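Local atomic coordinates of PHOX (PDB entry 4A9V), a protein that hydrolyses phosphate monoesters as an alkaline phosphatase of the PhoX family, using an iron-calcium cofactor held in a beta-propeller. Residues T470-P478 / F503-M511; M525-G535 / V547-S558. All coordinates share one frame; numbering follows the deposited sequence.

Interaction 1. Residues T470-P478 / F503-M511; sequences TPQNMFNSP and FAGMGNNQM
The amide of Asn-476 crosses the ring of Phe-503 at about a right angle, the amide and ring planes 45° apart. CG and ND2 of Asn-476 lie by CD1 of Phe-503, and OD1 lies by CE1; the ND2 to CD1 distance is 3.6 Å. In this beta-propeller the contact joins the loop before strand 478-483 to the loop before strand 510-514 and its first residues; both strands belong to one four-stranded antiparallel sheet. SD of Met-506 sits at the edge of the Phe-503 ring, in its plane. The ring of Phe-475 has the backbone O of Asn-473 at its edge, also in plane. A type II turn from Phe-503 to Met-506 brings the second segment round to the first.

ND2 of Asn-476 gives a weak, bent hydrogen bond to SD of Met-506 (3.6 Å, 141°). OD1 of Asn-476 accepts from OG of Ser-477 and from the backbone N of Asp-496. Shortened to an alanine here, the side chain would probably leave both donors without their acceptor, SD of Met-506 without its weak donor, and a gap beside the Phe-503 ring.

The side chains of Met-474 and Met-506 cross at about a right angle. Extended beyond CG (chi2 179°), Met-474 carries its CE to the turn, 3.3 Å from O of Ala-504. CB of Phe-475 rests against OE1 of Gln-510, which is hydrogen-bonded to Arg-523. NE2 of Gln-510 donates to O of Asn-508 at 3.1 Å. At the far end of Met-506, CE lies 3.4 Å from O of Phe-475.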
# COMPACT_ATOMS: atom_id res chain seq x y z
N THR A 470 13.68 13.30 -17.61
CA THR A 470 14.92 13.93 -18.02
C THR A 470 16.08 13.43 -17.17
O THR A 470 15.85 12.89 -16.09
CB THR A 470 14.85 15.46 -17.87
OG1 THR A 470 14.86 15.79 -16.47
CG2 THR A 470 13.60 16.02 -18.52
N PRO A 471 17.32 13.77 -17.55
CA PRO A 471 18.42 13.40 -16.68
C PRO A 471 18.36 14.08 -15.32
O PRO A 471 18.91 13.55 -14.35
CB PRO A 471 19.65 13.83 -17.47
CG PRO A 471 19.23 13.63 -18.89
CD PRO A 471 17.79 14.11 -18.91
N GLN A 472 17.68 15.22 -15.23
CA GLN A 472 17.56 15.91 -13.96
C GLN A 472 16.57 15.25 -13.00
O GLN A 472 16.86 15.14 -11.81
CB GLN A 472 17.21 17.39 -14.16
CG GLN A 472 17.41 18.21 -12.88
CD GLN A 472 16.34 17.97 -11.82
OE1 GLN A 472 15.18 17.69 -12.14
NE2 GLN A 472 16.70 18.17 -10.56
N ASN A 473 15.41 14.81 -13.51
CA ASN A 473 14.30 14.40 -12.64
C ASN A 473 14.09 12.89 -12.54
O ASN A 473 13.16 12.44 -11.88
CB ASN A 473 12.99 15.07 -13.06
CG ASN A 473 12.39 14.46 -14.32
OD1 ASN A 473 12.96 13.55 -14.90
ND2 ASN A 473 11.27 15.02 -14.77
N MET A 474 14.99 12.11 -13.12
CA MET A 474 14.71 10.70 -13.32
C MET A 474 14.67 9.91 -12.01
O MET A 474 15.38 10.21 -11.04
CB MET A 474 15.70 10.08 -14.29
CG MET A 474 17.15 10.26 -13.90
SD MET A 474 18.23 9.47 -15.10
CE MET A 474 19.81 9.79 -14.34
N PHE A 475 13.88 8.85 -12.03
CA PHE A 475 13.61 8.01 -10.87
C PHE A 475 13.24 6.61 -11.36
O PHE A 475 13.04 6.39 -12.56
CB PHE A 475 12.45 8.60 -10.05
CG PHE A 475 11.16 8.71 -10.81
CD1 PHE A 475 10.89 9.84 -11.58
CD2 PHE A 475 10.23 7.68 -10.77
CE1 PHE A 475 9.70 9.92 -12.29
CE2 PHE A 475 9.05 7.77 -11.50
CZ PHE A 475 8.79 8.88 -12.27
N ASN A 476 13.14 5.65 -10.45
CA ASN A 476 12.68 4.32 -10.83
C ASN A 476 11.72 3.74 -9.82
O ASN A 476 11.76 4.10 -8.63
CB ASN A 476 13.86 3.37 -11.10
CG ASN A 476 14.49 2.84 -9.84
OD1 ASN A 476 14.18 1.73 -9.39
ND2 ASN A 476 15.44 3.60 -9.28
N SER A 477 10.85 2.86 -10.30
CA SER A 477 9.94 2.09 -9.46
C SER A 477 9.01 3.00 -8.64
O SER A 477 8.94 2.88 -7.42
CB SER A 477 10.72 1.15 -8.55
OG SER A 477 11.57 0.30 -9.30
N PRO A 478 8.22 3.83 -9.32
CA PRO A 478 7.17 4.54 -8.61
C PRO A 478 6.22 3.53 -7.95
O PRO A 478 5.98 2.45 -8.49
CB PRO A 478 6.46 5.32 -9.71
CG PRO A 478 6.66 4.47 -10.93
CD PRO A 478 8.04 3.89 -10.78
N PHE A 503 20.68 2.54 -12.98
CA PHE A 503 20.12 3.51 -12.04
C PHE A 503 21.13 4.61 -11.72
O PHE A 503 20.91 5.43 -10.84
CB PHE A 503 19.68 2.79 -10.76
CG PHE A 503 18.81 1.60 -11.03
CD1 PHE A 503 17.53 1.77 -11.52
CD2 PHE A 503 19.35 0.32 -11.03
CE1 PHE A 503 16.76 0.68 -11.90
CE2 PHE A 503 18.59 -0.77 -11.40
CZ PHE A 503 17.30 -0.59 -11.86
N ALA A 504 22.18 4.72 -12.54
CA ALA A 504 23.18 5.76 -12.33
C ALA A 504 22.53 7.13 -12.40
O ALA A 504 21.88 7.46 -13.40
CB ALA A 504 24.29 5.64 -13.37
N GLY A 505 22.72 7.93 -11.36
CA GLY A 505 22.18 9.28 -11.31
C GLY A 505 20.85 9.41 -10.59
O GLY A 505 20.35 10.52 -10.42
N MET A 506 20.25 8.29 -10.20
CA MET A 506 18.94 8.34 -9.55
C MET A 506 19.01 8.48 -8.03
O MET A 506 18.04 8.90 -7.40
CB MET A 506 18.13 7.11 -9.93
CG MET A 506 17.71 7.16 -11.39
SD MET A 506 16.89 5.65 -11.92
CE MET A 506 16.30 6.18 -13.52
N GLY A 507 20.12 8.08 -7.43
CA GLY A 507 20.30 8.23 -5.99
C GLY A 507 19.33 7.40 -5.15
O GLY A 507 18.82 6.37 -5.59
N ASN A 508 19.06 7.90 -3.95
CA ASN A 508 18.19 7.24 -2.99
C ASN A 508 16.73 7.34 -3.42
O ASN A 508 16.38 8.17 -4.27
CB ASN A 508 18.36 7.89 -1.61
CG ASN A 508 19.69 7.57 -0.95
OD1 ASN A 508 20.50 6.80 -1.46
ND2 ASN A 508 19.90 8.17 0.21
N ASN A 509 15.87 6.59 -2.74
CA ASN A 509 14.44 6.72 -2.98
C ASN A 509 13.93 8.10 -2.58
O ASN A 509 14.58 8.85 -1.85
CB ASN A 509 13.68 5.61 -2.26
CG ASN A 509 13.69 4.33 -3.04
OD1 ASN A 509 13.35 4.33 -4.23
ND2 ASN A 509 14.11 3.24 -2.41
N GLN A 510 12.80 8.47 -3.16
CA GLN A 510 12.47 9.87 -3.31
C GLN A 510 10.99 10.09 -3.52
O GLN A 510 10.21 9.14 -3.66
CB GLN A 510 13.26 10.43 -4.47
CG GLN A 510 12.97 9.74 -5.78
CD GLN A 510 13.99 10.09 -6.85
OE1 GLN A 510 13.74 10.95 -7.71
NE2 GLN A 510 15.13 9.40 -6.83
N MET A 511 10.60 11.36 -3.44
CA MET A 511 9.25 11.77 -3.75
C MET A 511 9.31 12.88 -4.77
O MET A 511 10.13 13.80 -4.66
CB MET A 511 8.52 12.23 -2.48
CG MET A 511 7.07 12.64 -2.71
SD MET A 511 6.07 12.69 -1.20
CE MET A 511 6.86 14.04 -0.34

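Interaction 2. Residues M525-G535 / V547-S558. With LI (lithium ion), chain G.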
# COMPACT_ATOMS: atom_id res chain seq x y z
N MET A 525 11.69 15.50 -2.75
CA MET A 525 12.35 15.01 -1.53
C MET A 525 13.20 13.80 -1.87
O MET A 525 12.81 12.96 -2.69
CB MET A 525 11.30 14.63 -0.48
CG MET A 525 11.90 14.23 0.86
SD MET A 525 10.65 13.69 2.05
CE MET A 525 10.40 12.00 1.51
N VAL A 526 14.34 13.68 -1.22
CA VAL A 526 15.11 12.45 -1.23
C VAL A 526 15.26 11.95 0.20
O VAL A 526 15.45 12.73 1.13
CB VAL A 526 16.51 12.65 -1.86
CG1 VAL A 526 17.24 11.32 -1.90
CG2 VAL A 526 16.40 13.26 -3.25
N GLY A 527 15.07 10.65 0.37
CA GLY A 527 15.15 10.01 1.67
C GLY A 527 16.52 9.44 1.98
O GLY A 527 17.44 9.51 1.16
N PRO A 528 16.64 8.83 3.16
CA PRO A 528 17.92 8.36 3.66
C PRO A 528 18.31 6.98 3.12
O PRO A 528 17.62 6.40 2.27
CB PRO A 528 17.70 8.32 5.18
CG PRO A 528 16.24 8.08 5.34
CD PRO A 528 15.61 8.85 4.22
N ILE A 529 19.44 6.47 3.57
CA ILE A 529 20.04 5.30 2.97
C ILE A 529 19.23 4.05 3.30
O ILE A 529 18.85 3.82 4.44
CB ILE A 529 21.50 5.15 3.43
CG1 ILE A 529 22.34 6.29 2.84
CG2 ILE A 529 22.07 3.79 3.05
CD1 ILE A 529 23.76 6.34 3.36
N GLY A 530 18.92 3.27 2.27
CA GLY A 530 18.30 1.97 2.44
C GLY A 530 16.79 2.00 2.62
O GLY A 530 16.18 0.94 2.76
N CYS A 531 16.19 3.19 2.65
CA CYS A 531 14.74 3.31 2.85
C CYS A 531 13.99 3.14 1.54
O CYS A 531 14.56 3.23 0.45
CB CYS A 531 14.40 4.67 3.47
SG CYS A 531 14.24 6.05 2.31
N GLU A 532 12.67 3.00 1.66
CA GLU A 532 11.78 3.48 0.62
C GLU A 532 10.87 4.57 1.17
O GLU A 532 10.73 4.72 2.39
CB GLU A 532 10.95 2.35 -0.00
CG GLU A 532 9.91 1.71 0.90
CD GLU A 532 9.32 0.44 0.30
OE1 GLU A 532 9.96 -0.62 0.42
OE2 GLU A 532 8.22 0.51 -0.31
N VAL A 533 10.37 5.41 0.28
CA VAL A 533 9.50 6.52 0.64
C VAL A 533 8.07 6.06 0.37
O VAL A 533 7.77 5.62 -0.74
CB VAL A 533 9.86 7.76 -0.19
CG1 VAL A 533 8.88 8.89 0.07
CG2 VAL A 533 11.29 8.20 0.11
N THR A 534 7.24 6.05 1.41
CA THR A 534 5.93 5.43 1.31
C THR A 534 5.01 6.02 2.37
O THR A 534 5.47 6.39 3.44
CB THR A 534 6.04 3.91 1.43
OG1 THR A 534 4.78 3.32 1.11
CG2 THR A 534 6.54 3.48 2.80
N GLY A 535 3.72 6.08 2.07
CA GLY A 535 2.76 6.70 2.97
C GLY A 535 2.70 8.20 2.74
O GLY A 535 3.73 8.88 2.76
N VAL A 547 4.78 12.05 5.44
CA VAL A 547 5.32 11.05 4.53
C VAL A 547 6.14 10.04 5.33
O VAL A 547 6.82 10.40 6.29
CB VAL A 547 6.17 11.70 3.40
CG1 VAL A 547 7.36 12.47 3.97
CG2 VAL A 547 6.62 10.66 2.39
N GLY A 548 6.05 8.78 4.94
CA GLY A 548 6.79 7.72 5.62
C GLY A 548 8.16 7.44 5.03
O GLY A 548 8.36 7.45 3.81
N ILE A 549 9.08 7.13 5.94
CA ILE A 549 10.39 6.62 5.60
C ILE A 549 10.48 5.21 6.18
O ILE A 549 10.49 5.02 7.40
CB ILE A 549 11.49 7.51 6.22
CG1 ILE A 549 11.39 8.95 5.69
CG2 ILE A 549 12.86 6.91 5.96
CD1 ILE A 549 11.49 9.09 4.19
N GLN A 550 10.40 4.23 5.29
CA GLN A 550 10.26 2.83 5.68
C GLN A 550 11.60 2.10 5.54
O GLN A 550 12.33 2.29 4.57
CB GLN A 550 9.19 2.15 4.81
CG GLN A 550 8.76 0.79 5.32
CD GLN A 550 7.97 0.01 4.30
OE1 GLN A 550 8.41 -0.14 3.15
NE2 GLN A 550 6.83 -0.53 4.71
N HIS A 551 11.88 1.26 6.53
CA HIS A 551 13.10 0.45 6.59
C HIS A 551 14.37 1.18 6.23
O HIS A 551 15.21 0.64 5.52
CB HIS A 551 12.97 -0.87 5.80
CG HIS A 551 12.73 -0.68 4.31
ND1 HIS A 551 13.69 -0.28 3.45
CD2 HIS A 551 11.60 -0.93 3.54
CE1 HIS A 551 13.19 -0.26 2.20
NE2 HIS A 551 11.92 -0.67 2.26
N PRO A 552 14.61 2.36 6.83
CA PRO A 552 15.94 2.93 6.65
C PRO A 552 17.01 1.95 7.11
O PRO A 552 16.86 1.28 8.12
CB PRO A 552 15.91 4.17 7.55
CG PRO A 552 14.89 3.86 8.58
CD PRO A 552 13.84 3.05 7.88
N GLY A 553 18.08 1.84 6.33
CA GLY A 553 19.18 0.95 6.69
C GLY A 553 18.82 -0.53 6.59
O GLY A 553 19.41 -1.35 7.28
N GLU A 554 18.00 -0.90 5.61
CA GLU A 554 17.64 -2.31 5.45
C GLU A 554 18.86 -3.21 5.22
O GLU A 554 18.86 -4.36 5.65
CB GLU A 554 16.61 -2.49 4.33
CG GLU A 554 17.14 -2.24 2.93
CD GLU A 554 16.10 -2.48 1.85
OE1 GLU A 554 15.02 -3.05 2.14
OE2 GLU A 554 16.38 -2.11 0.69
N ASN A 555 19.92 -2.64 4.65
CA ASN A 555 21.17 -3.38 4.44
C ASN A 555 22.32 -2.87 5.29
O ASN A 555 23.49 -3.15 5.00
CB ASN A 555 21.56 -3.33 2.96
CG ASN A 555 20.59 -4.06 2.07
OD1 ASN A 555 20.04 -5.09 2.46
ND2 ASN A 555 20.22 -3.44 0.96
N GLY A 556 22.00 -2.17 6.37
CA GLY A 556 22.96 -1.89 7.43
C GLY A 556 23.71 -0.57 7.30
O GLY A 556 24.70 -0.35 8.00
N GLY A 557 23.21 0.34 6.47
CA GLY A 557 23.95 1.58 6.20
C GLY A 557 23.31 2.90 6.66
O GLY A 557 23.69 3.97 6.18
N SER A 558 22.43 2.85 7.65
CA SER A 558 21.73 4.05 8.12
C SER A 558 21.70 4.12 9.64
O SER A 558 21.60 3.10 10.32
CB SER A 558 20.30 4.08 7.57
OG SER A 558 19.60 5.24 7.98
LI LI G . 10.89 -2.22 -1.16
O HOH W 1 14.93 -0.02 -0.42
O HOH W 2 12.38 -2.54 -2.47
O HOH W 3 13.16 -1.08 -0.73
O HOH W 4 9.27 -3.19 -1.30
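Strands 532-535 and 547-550 run antiparallel, their axes 4.6 Å apart at closest approach and 138° between their directions. Glu-532 and Gln-550 form a hydrogen-bonded pair; Val-533 and Ile-549 form a non-hydrogen-bonded one. Beyond the strands, N of Gly-553 donates to O of Ile-529 at 2.8 Å.

On one face, CG2 of Ile-549 packs on CG of Pro-528 and CB of Cys-531. CE of Met-525 meets CG1 of Val-547 tip to tip. On the other face, CG2 of Thr-534 touches CB of Gln-550. NE2 of Gln-550 donates to O of Asn-67; its OE1, 3.2 Å from OE1 of Glu-532, is not bonded to it.

CG of His-551 sits between the backbone N and the carbonyl carbon (chi1 62°), which brings the ring to Gly-530 and Glu-532. Both ring nitrogens donate near the ring plane, fixing its rotation. ND1 binds O of Gly-530 at 2.9 Å. NE2 binds OE1 of Glu-532 at 2.7 Å, on the anti lone pair. OE1 of Glu-532 also binds the lithium ion at 2.4 Å. Three waters and Asp-494 complete that site. This is a propeller beta hairpin carrying a metal ligand, with a second-shell histidine that probably helps to position the carboxylate; the same glutamate binds calcium in a structure of this protein.

Overall arrangement
Interaction 1 comes wholly before interaction 2 in the sequence, and their centres are 14 Å apart. They meet where strands 510-514 and 521-526 pair in one sheet. N of Met-511 lies 2.8 Å from O of Met-525, and N of Gly-527 lies 2.9 Å from O of Asn-509, both probable hydrogen bonds. The side chain of Asn-509 also bonds O of Cys-531, tying interaction 1 to the start of the hairpin in interaction 2. Interaction 2 supplies Glu-532 directly to the lithium site. Interaction 1 stands further back: the side chain of Asn-476 is about 10 Å from a bound lithium ion and about 8 Å from the side chain of Asp-494, which binds both lithium and calcium.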